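Local coordinates for protein ferulic acid esterase, AmCE1/Fae1A (PDB 5CXX) that probably hydrolyses feruloyl esters, releasing ferulic acid, as an anaerobic-fungal esterase of the alpha/beta-hydrolase fold, at residues Y31-T36 against I130-P135; E148-C153 against D171-V176; E22-K27 against I81-L86; R40-I45 against I95-D100. All blocks are in the same frame, centred on the assembly; numbering follows the deposited sequence.

Interaction 1 of 4, residues Y31-T36 against I130-P135. With SO4 (sulfate ion), chain E.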
loop_
_atom_site.group_PDB
_atom_site.type_symbol
_atom_site.label_atom_id
_atom_site.label_comp_id
_atom_site.label_asym_id
_atom_site.label_seq_id
_atom_site.Cartn_x
_atom_site.Cartn_y
_atom_site.Cartn_z
ATOM N N TYR A 31 -13.648 -14.646 -3.260
ATOM C CA TYR A 31 -13.149 -15.614 -2.273
ATOM C C TYR A 31 -13.900 -15.395 -0.953
ATOM O O TYR A 31 -14.429 -14.286 -0.677
ATOM C CB TYR A 31 -11.612 -15.492 -2.033
ATOM C CG TYR A 31 -11.251 -14.179 -1.369
ATOM C CD1 TYR A 31 -11.118 -13.009 -2.139
ATOM C CD2 TYR A 31 -11.121 -14.109 0.026
ATOM C CE1 TYR A 31 -10.826 -11.727 -1.508
ATOM C CE2 TYR A 31 -10.800 -12.867 0.650
ATOM C CZ TYR A 31 -10.711 -11.702 -0.124
ATOM O OH TYR A 31 -10.420 -10.530 0.564
ATOM N N TYR A 32 -14.006 -16.433 -0.136
ATOM C CA TYR A 32 -14.784 -16.262 1.098
ATOM C C TYR A 32 -13.881 -15.824 2.254
ATOM O O TYR A 32 -12.857 -16.449 2.455
ATOM C CB TYR A 32 -15.527 -17.584 1.482
ATOM C CG TYR A 32 -16.447 -17.395 2.670
ATOM C CD1 TYR A 32 -17.735 -16.872 2.518
ATOM C CD2 TYR A 32 -16.000 -17.639 3.973
ATOM C CE1 TYR A 32 -18.524 -16.608 3.617
ATOM C CE2 TYR A 32 -16.748 -17.399 5.056
ATOM C CZ TYR A 32 -18.076 -16.863 4.894
ATOM O OH TYR A 32 -18.865 -16.637 5.991
ATOM N N SER A 33 -14.340 -14.840 3.017
ATOM C CA SER A 33 -13.574 -14.349 4.197
ATOM C C SER A 33 -14.286 -14.721 5.501
ATOM O O SER A 33 -15.397 -14.266 5.780
ATOM C CB SER A 33 -13.465 -12.822 4.125
ATOM O OG SER A 33 -13.016 -12.354 5.428
ATOM N N LYS A 34 -13.592 -15.526 6.316
ATOM C CA LYS A 34 -14.084 -15.761 7.668
ATOM C C LYS A 34 -14.030 -14.499 8.571
ATOM O O LYS A 34 -14.613 -14.533 9.659
ATOM C CB LYS A 34 -13.321 -16.909 8.351
ATOM C CG LYS A 34 -11.851 -16.608 8.514
ATOM C CD LYS A 34 -11.125 -17.884 9.062
ATOM C CE LYS A 34 -9.625 -17.573 9.206
ATOM N NZ LYS A 34 -8.910 -18.865 9.516
ATOM N N VAL A 35 -13.286 -13.473 8.149
ATOM C CA VAL A 35 -13.165 -12.257 8.946
ATOM C C VAL A 35 -14.420 -11.391 8.774
ATOM O O VAL A 35 -15.036 -10.971 9.771
ATOM C CB VAL A 35 -11.886 -11.512 8.552
ATOM C CG1 VAL A 35 -11.914 -10.099 9.107
ATOM C CG2 VAL A 35 -10.648 -12.262 9.052
ATOM N N THR A 36 -14.810 -11.173 7.535
ATOM C CA THR A 36 -16.083 -10.420 7.274
ATOM C C THR A 36 -17.315 -11.320 7.261
ATOM O O THR A 36 -18.458 -10.853 7.310
ATOM C CB THR A 36 -16.038 -9.685 5.921
ATOM O OG1 THR A 36 -15.870 -10.657 4.871
ATOM C CG2 THR A 36 -14.818 -8.699 5.882
ATOM N N ILE A 130 -4.038 -10.912 6.975
ATOM C CA ILE A 130 -3.169 -11.954 7.574
ATOM C C ILE A 130 -3.879 -13.293 7.673
ATOM O O ILE A 130 -3.266 -14.346 7.415
ATOM C CB ILE A 130 -2.667 -11.446 8.960
ATOM C CG1 ILE A 130 -1.723 -10.267 8.693
ATOM C CG2 ILE A 130 -2.019 -12.572 9.748
ATOM C CD1 ILE A 130 -1.341 -9.500 10.014
ATOM N N GLU A 131 -5.191 -13.255 7.993
ATOM C CA GLU A 131 -5.936 -14.496 8.218
ATOM C C GLU A 131 -6.559 -15.075 6.943
ATOM O O GLU A 131 -6.857 -16.270 6.918
ATOM C CB GLU A 131 -7.089 -14.287 9.229
ATOM C CG GLU A 131 -6.547 -13.833 10.591
ATOM C CD GLU A 131 -7.684 -13.566 11.559
ATOM O OE1 GLU A 131 -8.798 -14.095 11.380
ATOM O OE2 GLU A 131 -7.482 -12.803 12.494
ATOM N N VAL A 132 -6.808 -14.225 5.941
ATOM C CA VAL A 132 -7.587 -14.694 4.766
ATOM C C VAL A 132 -6.816 -14.505 3.467
ATOM O O VAL A 132 -6.649 -15.496 2.727
ATOM C CB VAL A 132 -8.938 -13.987 4.630
ATOM C CG1 VAL A 132 -9.749 -14.646 3.488
ATOM C CG2 VAL A 132 -9.705 -14.182 5.905
ATOM N N ILE A 133 -6.379 -13.286 3.170
ATOM C CA ILE A 133 -5.801 -13.048 1.849
ATOM C C ILE A 133 -4.417 -13.684 1.673
ATOM O O ILE A 133 -4.152 -14.362 0.651
ATOM C CB ILE A 133 -5.714 -11.569 1.569
ATOM C CG1 ILE A 133 -7.155 -11.009 1.318
ATOM C CG2 ILE A 133 -4.919 -11.269 0.257
ATOM C CD1 ILE A 133 -7.147 -9.466 1.185
ATOM N N MET A 134 -3.557 -13.536 2.646
ATOM C CA MET A 134 -2.231 -14.128 2.519
ATOM C C MET A 134 -2.284 -15.643 2.397
ATOM O O MET A 134 -1.632 -16.230 1.515
ATOM C CB MET A 134 -1.323 -13.701 3.687
ATOM C CG MET A 134 -0.833 -12.339 3.467
ATOM S SD MET A 134 0.076 -11.788 4.917
ATOM C CE MET A 134 1.673 -12.431 4.500
ATOM N N PRO A 135 -3.103 -16.339 3.241
ATOM C CA PRO A 135 -3.213 -17.796 3.011
ATOM C C PRO A 135 -3.835 -18.129 1.640
ATOM O O PRO A 135 -3.440 -19.104 0.999
ATOM C CB PRO A 135 -4.125 -18.273 4.159
ATOM C CG PRO A 135 -3.892 -17.227 5.263
ATOM C CD PRO A 135 -3.684 -15.935 4.552
HETATM S S SO4 E . -12.571 -19.945 -1.353
HETATM O O1 SO4 E . -11.378 -19.782 -0.468
HETATM O O2 SO4 E . -13.505 -18.874 -1.154
HETATM O O3 SO4 E . -13.193 -21.200 -0.949
HETATM O O4 SO4 E . -12.267 -20.007 -2.805
HETATM O O HOH W 1 -6.251 -18.237 8.634
#

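Interaction 2 of 4, residues E148-C153 against D171-V176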
loop_
_atom_site.group_PDB
_atom_site.type_symbol
_atom_site.label_atom_id
_atom_site.label_comp_id
_atom_site.label_asym_id
_atom_site.label_seq_id
_atom_site.Cartn_x
_atom_site.Cartn_y
_atom_site.Cartn_z
ATOM N N GLU A 148 10.843 -10.909 3.330
ATOM C CA GLU A 148 11.648 -10.389 2.267
ATOM C C GLU A 148 10.963 -10.420 0.912
ATOM O O GLU A 148 11.412 -9.837 -0.005
ATOM C CB GLU A 148 12.974 -11.149 2.223
ATOM C CG GLU A 148 12.876 -12.582 1.769
ATOM C CD GLU A 148 12.461 -13.642 2.815
ATOM O OE1 GLU A 148 11.929 -13.351 3.877
ATOM O OE2 GLU A 148 12.684 -14.823 2.509
ATOM N N ASN A 149 9.874 -11.153 0.838
ATOM C CA ASN A 149 9.087 -11.365 -0.405
ATOM C C ASN A 149 7.728 -10.770 -0.316
ATOM O O ASN A 149 6.882 -11.083 -1.140
ATOM C CB ASN A 149 8.987 -12.861 -0.719
ATOM C CG ASN A 149 10.366 -13.424 -0.952
ATOM O OD1 ASN A 149 11.114 -12.874 -1.775
ATOM N ND2 ASN A 149 10.767 -14.422 -0.168
ATOM N N THR A 150 7.490 -9.896 0.654
ATOM C CA THR A 150 6.132 -9.404 0.914
ATOM C C THR A 150 6.165 -7.879 1.074
ATOM O O THR A 150 6.825 -7.354 1.994
ATOM C CB THR A 150 5.578 -10.025 2.191
ATOM O OG1 THR A 150 5.611 -11.465 2.086
ATOM C CG2 THR A 150 4.088 -9.629 2.368
ATOM N N ALA A 151 5.467 -7.148 0.194
ATOM C CA ALA A 151 5.351 -5.681 0.294
ATOM C C ALA A 151 3.922 -5.261 0.478
ATOM O O ALA A 151 2.992 -5.950 0.032
ATOM C CB ALA A 151 5.895 -5.011 -0.972
ATOM N N LEU A 152 3.749 -4.137 1.186
ATOM C CA LEU A 152 2.404 -3.626 1.478
ATOM C C LEU A 152 2.442 -2.130 1.286
ATOM O O LEU A 152 3.253 -1.437 1.961
ATOM C CB LEU A 152 1.991 -3.998 2.926
ATOM C CG LEU A 152 0.595 -3.469 3.340
ATOM C CD1 LEU A 152 -0.491 -4.168 2.479
ATOM C CD2 LEU A 152 0.393 -3.819 4.825
ATOM N N CYS A 153 1.642 -1.606 0.345
ATOM C CA CYS A 153 1.631 -0.173 0.150
ATOM C C CYS A 153 0.196 0.292 -0.141
ATOM O O CYS A 153 -0.693 -0.526 -0.282
ATOM C CB CYS A 153 2.598 0.276 -0.987
ATOM S SG CYS A 153 2.218 -0.463 -2.636
ATOM N N ASP A 171 7.127 -8.397 11.217
ATOM C CA ASP A 171 7.633 -9.771 10.985
ATOM C C ASP A 171 7.090 -10.400 9.703
ATOM O O ASP A 171 7.750 -11.323 9.165
ATOM C CB ASP A 171 7.328 -10.671 12.198
ATOM C CG ASP A 171 5.836 -10.917 12.413
ATOM O OD1 ASP A 171 5.086 -9.931 12.427
ATOM O OD2 ASP A 171 5.483 -12.065 12.705
ATOM N N LEU A 172 5.905 -9.947 9.229
ATOM C CA LEU A 172 5.308 -10.480 7.998
ATOM C C LEU A 172 5.606 -9.626 6.766
ATOM O O LEU A 172 5.601 -10.165 5.623
ATOM C CB LEU A 172 3.772 -10.558 8.215
ATOM C CG LEU A 172 3.339 -11.477 9.351
ATOM C CD1 LEU A 172 1.795 -11.544 9.261
ATOM C CD2 LEU A 172 3.869 -12.899 9.280
ATOM N N ILE A 173 5.788 -8.312 6.978
ATOM C CA ILE A 173 5.846 -7.330 5.898
ATOM C C ILE A 173 7.261 -6.763 5.830
ATOM O O ILE A 173 7.676 -6.022 6.751
ATOM C CB ILE A 173 4.877 -6.170 6.148
ATOM C CG1 ILE A 173 3.392 -6.611 6.444
ATOM C CG2 ILE A 173 4.902 -5.206 4.955
ATOM C CD1 ILE A 173 2.805 -7.490 5.332
ATOM N N GLY A 174 7.974 -7.051 4.751
ATOM C CA GLY A 174 9.371 -6.571 4.615
ATOM C C GLY A 174 9.417 -5.118 4.114
ATOM O O GLY A 174 10.345 -4.389 4.443
ATOM N N TYR A 175 8.448 -4.677 3.295
ATOM C CA TYR A 175 8.528 -3.399 2.581
ATOM C C TYR A 175 7.202 -2.686 2.766
ATOM O O TYR A 175 6.151 -3.294 2.449
ATOM C CB TYR A 175 8.788 -3.602 1.046
ATOM C CG TYR A 175 10.021 -4.408 0.784
ATOM C CD1 TYR A 175 9.986 -5.820 0.848
ATOM C CD2 TYR A 175 11.246 -3.773 0.518
ATOM C CE1 TYR A 175 11.136 -6.541 0.640
ATOM C CE2 TYR A 175 12.375 -4.507 0.304
ATOM C CZ TYR A 175 12.323 -5.877 0.360
ATOM O OH TYR A 175 13.578 -6.459 0.101
ATOM N N VAL A 176 7.211 -1.445 3.250
ATOM C CA VAL A 176 6.016 -0.680 3.537
ATOM C C VAL A 176 6.036 0.622 2.761
ATOM O O VAL A 176 7.014 1.362 2.852
ATOM C CB VAL A 176 5.883 -0.348 5.053
ATOM C CG1 VAL A 176 4.533 0.331 5.373
ATOM C CG2 VAL A 176 6.189 -1.602 5.877
#

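Interaction 3 of 4, residues E22-K27 against I81-L86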
loop_
_atom_site.group_PDB
_atom_site.type_symbol
_atom_site.label_atom_id
_atom_site.label_comp_id
_atom_site.label_asym_id
_atom_site.label_seq_id
_atom_site.Cartn_x
_atom_site.Cartn_y
_atom_site.Cartn_z
ATOM N N GLU A 22 4.595 -5.440 -23.474
ATOM C CA GLU A 22 3.455 -6.149 -22.848
ATOM C C GLU A 22 3.281 -5.783 -21.397
ATOM O O GLU A 22 4.274 -5.743 -20.644
ATOM C CB GLU A 22 3.651 -7.666 -22.937
ATOM C CG GLU A 22 3.639 -8.172 -24.328
ATOM C CD GLU A 22 3.370 -9.662 -24.374
ATOM O OE1 GLU A 22 4.044 -10.417 -23.635
ATOM O OE2 GLU A 22 2.471 -10.065 -25.147
ATOM N N TYR A 23 2.037 -5.552 -20.996
ATOM C CA TYR A 23 1.721 -5.286 -19.584
ATOM C C TYR A 23 0.857 -6.386 -19.000
ATOM O O TYR A 23 0.100 -7.036 -19.718
ATOM C CB TYR A 23 1.025 -3.888 -19.427
ATOM C CG TYR A 23 2.047 -2.830 -19.763
ATOM C CD1 TYR A 23 2.920 -2.320 -18.765
ATOM C CD2 TYR A 23 2.189 -2.383 -21.076
ATOM C CE1 TYR A 23 3.950 -1.381 -19.092
ATOM C CE2 TYR A 23 3.193 -1.474 -21.428
ATOM C CZ TYR A 23 4.065 -0.970 -20.443
ATOM O OH TYR A 23 5.042 -0.088 -20.854
ATOM N N PRO A 24 0.920 -6.575 -17.670
ATOM C CA PRO A 24 0.064 -7.588 -17.058
ATOM C C PRO A 24 -1.363 -7.104 -17.005
ATOM O O PRO A 24 -1.627 -5.916 -17.208
ATOM C CB PRO A 24 0.561 -7.718 -15.634
ATOM C CG PRO A 24 1.328 -6.473 -15.397
ATOM C CD PRO A 24 1.815 -5.917 -16.702
ATOM N N THR A 25 -2.258 -8.050 -16.808
ATOM C CA THR A 25 -3.675 -7.708 -16.684
ATOM C C THR A 25 -4.212 -8.173 -15.344
ATOM O O THR A 25 -3.715 -9.115 -14.720
ATOM C CB THR A 25 -4.511 -8.353 -17.797
ATOM O OG1 THR A 25 -4.409 -9.767 -17.665
ATOM C CG2 THR A 25 -3.981 -7.983 -19.155
ATOM N N ALA A 26 -5.225 -7.463 -14.860
ATOM C CA ALA A 26 -5.862 -7.836 -13.612
ATOM C C ALA A 26 -6.966 -8.859 -13.853
ATOM O O ALA A 26 -7.702 -8.805 -14.858
ATOM C CB ALA A 26 -6.534 -6.579 -12.953
ATOM N N LYS A 27 -7.064 -9.801 -12.913
ATOM C CA LYS A 27 -8.170 -10.756 -12.874
ATOM C C LYS A 27 -8.881 -10.606 -11.549
ATOM O O LYS A 27 -8.216 -10.658 -10.485
ATOM C CB LYS A 27 -7.657 -12.179 -13.003
ATOM C CG LYS A 27 -8.736 -13.244 -12.866
ATOM C CD LYS A 27 -9.579 -13.393 -14.108
ATOM C CE LYS A 27 -10.670 -14.467 -13.915
ATOM N NZ LYS A 27 -11.438 -14.100 -12.665
ATOM N N ILE A 81 4.212 0.934 -13.996
ATOM C CA ILE A 81 5.484 1.192 -13.306
ATOM C C ILE A 81 6.339 -0.062 -13.052
ATOM O O ILE A 81 7.549 -0.054 -13.385
ATOM C CB ILE A 81 5.202 1.951 -11.967
ATOM C CG1 ILE A 81 4.980 3.451 -12.286
ATOM C CG2 ILE A 81 6.380 1.761 -10.956
ATOM C CD1 ILE A 81 4.473 4.286 -11.048
ATOM N N PRO A 82 5.740 -1.154 -12.523
ATOM C CA PRO A 82 6.659 -2.292 -12.247
ATOM C C PRO A 82 7.203 -2.915 -13.526
ATOM O O PRO A 82 8.392 -3.281 -13.549
ATOM C CB PRO A 82 5.776 -3.296 -11.478
ATOM C CG PRO A 82 4.673 -2.411 -10.849
ATOM C CD PRO A 82 4.386 -1.331 -11.916
ATOM N N THR A 83 6.406 -2.986 -14.595
ATOM C CA THR A 83 6.916 -3.494 -15.891
ATOM C C THR A 83 7.975 -2.588 -16.493
ATOM O O THR A 83 9.001 -3.035 -16.978
ATOM C CB THR A 83 5.717 -3.680 -16.869
ATOM O OG1 THR A 83 4.981 -4.798 -16.395
ATOM C CG2 THR A 83 6.199 -3.938 -18.327
ATOM N N ASN A 84 7.711 -1.290 -16.459
ATOM C CA ASN A 84 8.637 -0.357 -17.083
ATOM C C ASN A 84 9.954 -0.336 -16.311
ATOM O O ASN A 84 11.013 -0.194 -16.934
ATOM C CB ASN A 84 8.012 1.044 -17.165
ATOM C CG ASN A 84 6.950 1.120 -18.273
ATOM O OD1 ASN A 84 7.016 0.351 -19.265
ATOM N ND2 ASN A 84 6.005 2.056 -18.147
ATOM N N LEU A 85 9.888 -0.481 -14.982
ATOM C CA LEU A 85 11.152 -0.599 -14.212
ATOM C C LEU A 85 11.825 -1.927 -14.491
ATOM O O LEU A 85 13.069 -1.994 -14.614
ATOM C CB LEU A 85 10.897 -0.427 -12.706
ATOM C CG LEU A 85 10.551 0.990 -12.247
ATOM C CD1 LEU A 85 9.981 0.999 -10.789
ATOM C CD2 LEU A 85 11.810 1.909 -12.387
ATOM N N LEU A 86 11.030 -2.996 -14.581
ATOM C CA LEU A 86 11.616 -4.330 -14.857
ATOM C C LEU A 86 12.430 -4.335 -16.147
ATOM O O LEU A 86 13.521 -4.946 -16.254
ATOM C CB LEU A 86 10.460 -5.374 -14.908
ATOM C CG LEU A 86 10.901 -6.753 -15.426
ATOM C CD1 LEU A 86 11.888 -7.386 -14.440
ATOM C CD2 LEU A 86 9.603 -7.597 -15.533
#

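Interaction 4 of 4, residues R40-I45 against I95-D100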
loop_
_atom_site.group_PDB
_atom_site.type_symbol
_atom_site.label_atom_id
_atom_site.label_comp_id
_atom_site.label_asym_id
_atom_site.label_seq_id
_atom_site.Cartn_x
_atom_site.Cartn_y
_atom_site.Cartn_z
ATOM N N ARG A 40 -15.862 -11.876 -0.736
ATOM C CA ARG A 40 -15.214 -10.611 -1.060
ATOM C C ARG A 40 -14.504 -10.701 -2.408
ATOM O O ARG A 40 -14.408 -11.777 -2.995
ATOM C CB ARG A 40 -14.218 -10.223 0.035
ATOM C CG ARG A 40 -14.732 -10.429 1.450
ATOM C CD ARG A 40 -13.808 -9.782 2.470
ATOM N NE ARG A 40 -13.903 -8.325 2.446
ATOM C CZ ARG A 40 -12.940 -7.521 2.008
ATOM N NH1 ARG A 40 -11.802 -8.030 1.555
ATOM N NH2 ARG A 40 -13.113 -6.206 2.022
ATOM N N LYS A 41 -14.009 -9.567 -2.895
ATOM C CA LYS A 41 -13.290 -9.535 -4.179
ATOM C C LYS A 41 -11.921 -8.904 -4.020
ATOM O O LYS A 41 -11.731 -8.019 -3.174
ATOM C CB LYS A 41 -14.068 -8.724 -5.208
ATOM C CG LYS A 41 -15.454 -9.490 -5.628
ATOM C CD LYS A 41 -16.232 -8.779 -6.723
ATOM C CE LYS A 41 -17.344 -9.670 -7.300
ATOM N NZ LYS A 41 -17.911 -10.533 -6.247
ATOM N N MET A 42 -10.978 -9.370 -4.847
ATOM C CA MET A 42 -9.665 -8.695 -4.950
ATOM C C MET A 42 -9.205 -8.868 -6.407
ATOM O O MET A 42 -9.592 -9.838 -7.066
ATOM C CB MET A 42 -8.571 -9.285 -4.003
ATOM C CG MET A 42 -8.372 -10.798 -4.206
ATOM S SD MET A 42 -7.268 -11.271 -2.833
ATOM C CE MET A 42 -7.206 -13.079 -3.064
ATOM N N ASN A 43 -8.362 -7.940 -6.902
ATOM C CA ASN A 43 -7.696 -8.196 -8.176
ATOM C C ASN A 43 -6.359 -8.833 -7.931
ATOM O O ASN A 43 -5.568 -8.389 -7.079
ATOM C CB ASN A 43 -7.488 -6.911 -8.944
ATOM C CG ASN A 43 -8.800 -6.389 -9.507
ATOM O OD1 ASN A 43 -9.475 -7.088 -10.261
ATOM N ND2 ASN A 43 -9.190 -5.174 -9.112
ATOM N N VAL A 44 -6.097 -9.861 -8.718
ATOM C CA VAL A 44 -4.768 -10.446 -8.776
ATOM C C VAL A 44 -4.164 -10.151 -10.150
ATOM O O VAL A 44 -4.753 -10.493 -11.177
ATOM C CB VAL A 44 -4.815 -11.961 -8.504
ATOM C CG1 VAL A 44 -3.405 -12.594 -8.637
ATOM C CG2 VAL A 44 -5.350 -12.201 -7.082
ATOM N N ILE A 45 -2.966 -9.582 -10.132
ATOM C CA ILE A 45 -2.259 -9.201 -11.364
ATOM C C ILE A 45 -0.975 -10.043 -11.432
ATOM O O ILE A 45 0.008 -9.752 -10.724
ATOM C CB ILE A 45 -1.976 -7.707 -11.342
ATOM C CG1 ILE A 45 -3.281 -6.883 -11.216
ATOM C CG2 ILE A 45 -1.127 -7.324 -12.601
ATOM C CD1 ILE A 45 -2.982 -5.458 -10.563
ATOM N N ILE A 95 4.024 -10.381 -8.296
ATOM C CA ILE A 95 2.549 -10.449 -8.334
ATOM C C ILE A 95 1.997 -9.225 -7.599
ATOM O O ILE A 95 2.513 -8.896 -6.514
ATOM C CB ILE A 95 2.080 -11.728 -7.628
ATOM C CG1 ILE A 95 2.510 -12.992 -8.463
ATOM C CG2 ILE A 95 0.566 -11.697 -7.436
ATOM C CD1 ILE A 95 2.294 -14.275 -7.661
ATOM N N ILE A 96 1.008 -8.546 -8.167
ATOM C CA ILE A 96 0.398 -7.393 -7.502
ATOM C C ILE A 96 -1.041 -7.771 -7.138
ATOM O O ILE A 96 -1.796 -8.302 -7.978
ATOM C CB ILE A 96 0.365 -6.174 -8.460
ATOM C CG1 ILE A 96 1.793 -5.777 -8.910
ATOM C CG2 ILE A 96 -0.344 -4.931 -7.734
ATOM C CD1 ILE A 96 1.648 -4.790 -10.097
ATOM N N VAL A 97 -1.406 -7.551 -5.876
ATOM C CA VAL A 97 -2.776 -7.825 -5.399
ATOM C C VAL A 97 -3.427 -6.514 -4.980
ATOM O O VAL A 97 -2.849 -5.758 -4.199
ATOM C CB VAL A 97 -2.743 -8.834 -4.222
ATOM C CG1 VAL A 97 -4.192 -9.079 -3.636
ATOM C CG2 VAL A 97 -2.099 -10.192 -4.677
ATOM N N LEU A 98 -4.623 -6.257 -5.495
ATOM C CA LEU A 98 -5.412 -5.051 -5.106
ATOM C C LEU A 98 -6.623 -5.538 -4.318
ATOM O O LEU A 98 -7.634 -5.999 -4.893
ATOM C CB LEU A 98 -5.888 -4.250 -6.317
ATOM C CG LEU A 98 -4.839 -3.950 -7.388
ATOM C CD1 LEU A 98 -5.480 -3.081 -8.503
ATOM C CD2 LEU A 98 -3.622 -3.252 -6.737
ATOM N N PRO A 99 -6.555 -5.471 -2.987
ATOM C CA PRO A 99 -7.708 -5.904 -2.180
ATOM C C PRO A 99 -8.807 -4.838 -2.149
ATOM O O PRO A 99 -8.605 -3.686 -2.503
ATOM C CB PRO A 99 -7.139 -6.062 -0.763
ATOM C CG PRO A 99 -5.602 -6.157 -0.979
ATOM C CD PRO A 99 -5.370 -5.179 -2.147
ATOM N N ASP A 100 -9.976 -5.311 -1.697
ATOM C CA ASP A 100 -10.983 -4.401 -1.137
ATOM C C ASP A 100 -10.650 -4.222 0.332
ATOM O O ASP A 100 -10.645 -5.208 1.099
ATOM C CB ASP A 100 -12.364 -5.046 -1.345
ATOM C CG ASP A 100 -13.493 -4.262 -0.680
ATOM O OD1 ASP A 100 -13.219 -3.244 0.003
ATOM O OD2 ASP A 100 -14.671 -4.714 -0.890
HETATM O O HOH W 2 -10.000 -8.170 -0.988
HETATM O O HOH W 3 -15.199 -7.272 -1.493
#

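Interaction 1 of 4, residues Y31-T36 against I130-P135
Ser33 and Val132 bring the two backbones closest, their CA atoms 6.0 Å apart, where strand 31-33 passes helix 130-135 nearly antiparallel, at 160° and an axis separation of 8.8 Å. The helix is irregular here: a wider pi-type turn spans 130-133, and a kink follows at Pro135. Val132 carries the contact with both methyls. Its CG1, anti to the backbone N (chi1 -173°), meets the edge of the Tyr31 ring at CE2, 3.5 Å away, while CG2 lies against Val35 CG2 at 3.8 Å. Farther along the ring, Ile133 CG1 comes to 3.4 Å from Tyr31 OH, a hydroxyl that hydrogen-bonds Glu128 and Arg40. This is helix 125-140 covering the outermost strand, 26-33, of the alpha/beta-hydrolase sheet. Ser33 OG accepts from the backbone N of Val35 and of Thr36, an ST turn and ST motif, and also bonds Glu128. An alanine at Ser33 would probably leave those two N-H groups without their acceptor and Glu128 OE1 without the serine hydroxyl, so that the turn is freer to move. At the solvent side the extended Lys34 chain crosses Glu131 at about a right angle, and a water links Lys34 NZ to Glu131 O.

Interaction 2 of 4, residues E148-C153 against D171-V176
Thr150 O takes two N-H groups from the facing segment: Gly174 N at 3.0 Å, and Tyr175 N in a weak bond at 3.4 Å. Two residues on, Leu152 N donates to Tyr175 O at 2.8 Å. These bonds set up a parallel pairing, Ala151 beside Tyr175 and Leu152 beside Val176, that begins only at Tyr175; before it, the loop 171-174 swings in at a slant. Ala151 CB and Tyr175 CB meet on one face of the sheet, 3.8 Å apart. With CG anti to the carbonyl carbon (chi1 -56°), the Tyr175 ring turns its edge to two carbonyls: Thr150 O lies in the ring plane near CD1, and Glu148 O is 3.4 Å from CE1. Ile173 reaches across with two branches, CG2 against Leu152 CB at 3.7 Å and CD1 against Thr150 CG2 at 3.9 Å, the side chains of Ile173 and Thr150 crossing at about a right angle. Thr150 CB sits over Leu172 O, while its hydroxyl bonds back to Gly146 O.

This is the beta-alpha-beta crossover of strand 150-155, helix 157-168 and strand 175-179, and strand 150-155 leads on to Ser156 of a probable nucleophile elbow. Helix 157-168 packs on Leu152 through Ser162 and Ile165, and on Val176 through Leu163. Phe265 of helix 255-266 covers Ala151 and Tyr175, Phe270 meets the Tyr175 ring edge-to-face, and strand 58-62 pairs with the other side of strand 150-155.

Interaction 3 of 4, residues E22-K27 against I81-L86
Thr83 and Tyr23 bury the most surface in this contact, which ties the chain leading into the outermost strand, 26-33, of the alpha/beta-hydrolase sheet to helix 77-87. Their CA atoms, 6.6 Å apart, mark the nearest approach of the two backbones. No backbone pairing joins the two segments: 22-27 is mostly loop, becoming strand only near its end, where Lys27 pairs with Val44, and the helix meets the loop with side chains.

Thr83 points toward the loop and spreads its two branches over three consecutive residues. CG2, anti to the backbone N, stands 3.5 Å from Tyr23 CE1 and at a like distance from Glu22 O. The methyl approaches the ring obliquely, while Thr83 CB lies 3.6 Å from Tyr23 CD1. On the other branch, OG1 comes to 3.4 Å from Pro24 CD, the two side chains lying alongside each other, pointing opposite ways. Pro24 in turn packs on Ile45, which brings strand 38-45 up behind the loop, and Val21 adds a further touch on Thr83.

Asn84 takes the third share, by a polar route. Its amide group crosses the Tyr23 side chain at about a right angle, the ring and amide planes 87° apart. The nitrogen of that amide is engaged as well, since Asn84 ND2 donates to the carbonyls of Tyr14 and Thr16, which should hold the amide against turning. Gln18 N also bonds the phenol oxygen, so the N-terminal segment closes round the same group. Tyr23 OH donates to Asn84 OD1 at 2.6 Å, in the amide plane and on a lone pair of that oxygen.

Interaction 4 of 4, residues R40-I45 against I95-D100
Arg40 and Asp100 close one end of an antiparallel pair of strands, 38-45 and 95-99, in the mixed sheet of the alpha/beta-hydrolase fold. Asn43 with Leu98 and Ile45 with Ile96 are its hydrogen-bonded pairs. On the face they share, Ile45 CD1 lies obliquely across its neighbours, 3.9 Å from Ile96 CG2 and 4.0 Å from Leu98 CG. On the other face, Met42 SD meets Val97 CG1 at 3.9 Å, and Ile133 and Met137 of helix 125-140 pack over these two. The Asn43 amide nitrogen bonds Asp70 OD1, outside the pair.

At the end of the pair, the Arg40 chain bends at chi3 (72°), and its guanidinium crosses the Asp100 side chain at about a right angle, the two planes 41° apart. The salt bridge to Asp100 OD1 is long, 3.6 Å from NH2; OD1 also accepts from Tyr102 N, and NH2 bonds Tyr102 O. An alanine in place of Arg40 would probably leave Asp100 O without its two donors and the Tyr31 hydroxyl without one partner, and would take the guanidinium charge from beside the Asp100 carboxylate. A water that links Lys41 N to Asp100 OD2 lies over the guanidinium centre. Both terminal nitrogens grip Asp100 O in the guanidinium plane: NH1 at 3.1 Å on a lone pair, NH2 at 2.8 Å from above the carbonyl plane.

In the fold
Interactions 2 and 4 are buried pairings within one mixed sheet, parallel in the first and antiparallel in the second; both are knit by backbone bonds, with an arginine-aspartate grip at one end of interaction 4. Interactions 1 and 3 lie farther out and are partly exposed; each sets a helix against strand 26-33 or the chain leading into it, with side chains making the contact: mainly apolar in interaction 1, a methyl and a phenol-amide bond in interaction 3. Both adjoin interaction 4, because strand 38-45 pairs with 26-33: Tyr31 O meets Arg40 N at one end, Lys27 O meets Val44 N at the other. Interaction 2 touches interaction 1 through Ile130 and Leu172, but has no contact with interactions 3 and 4.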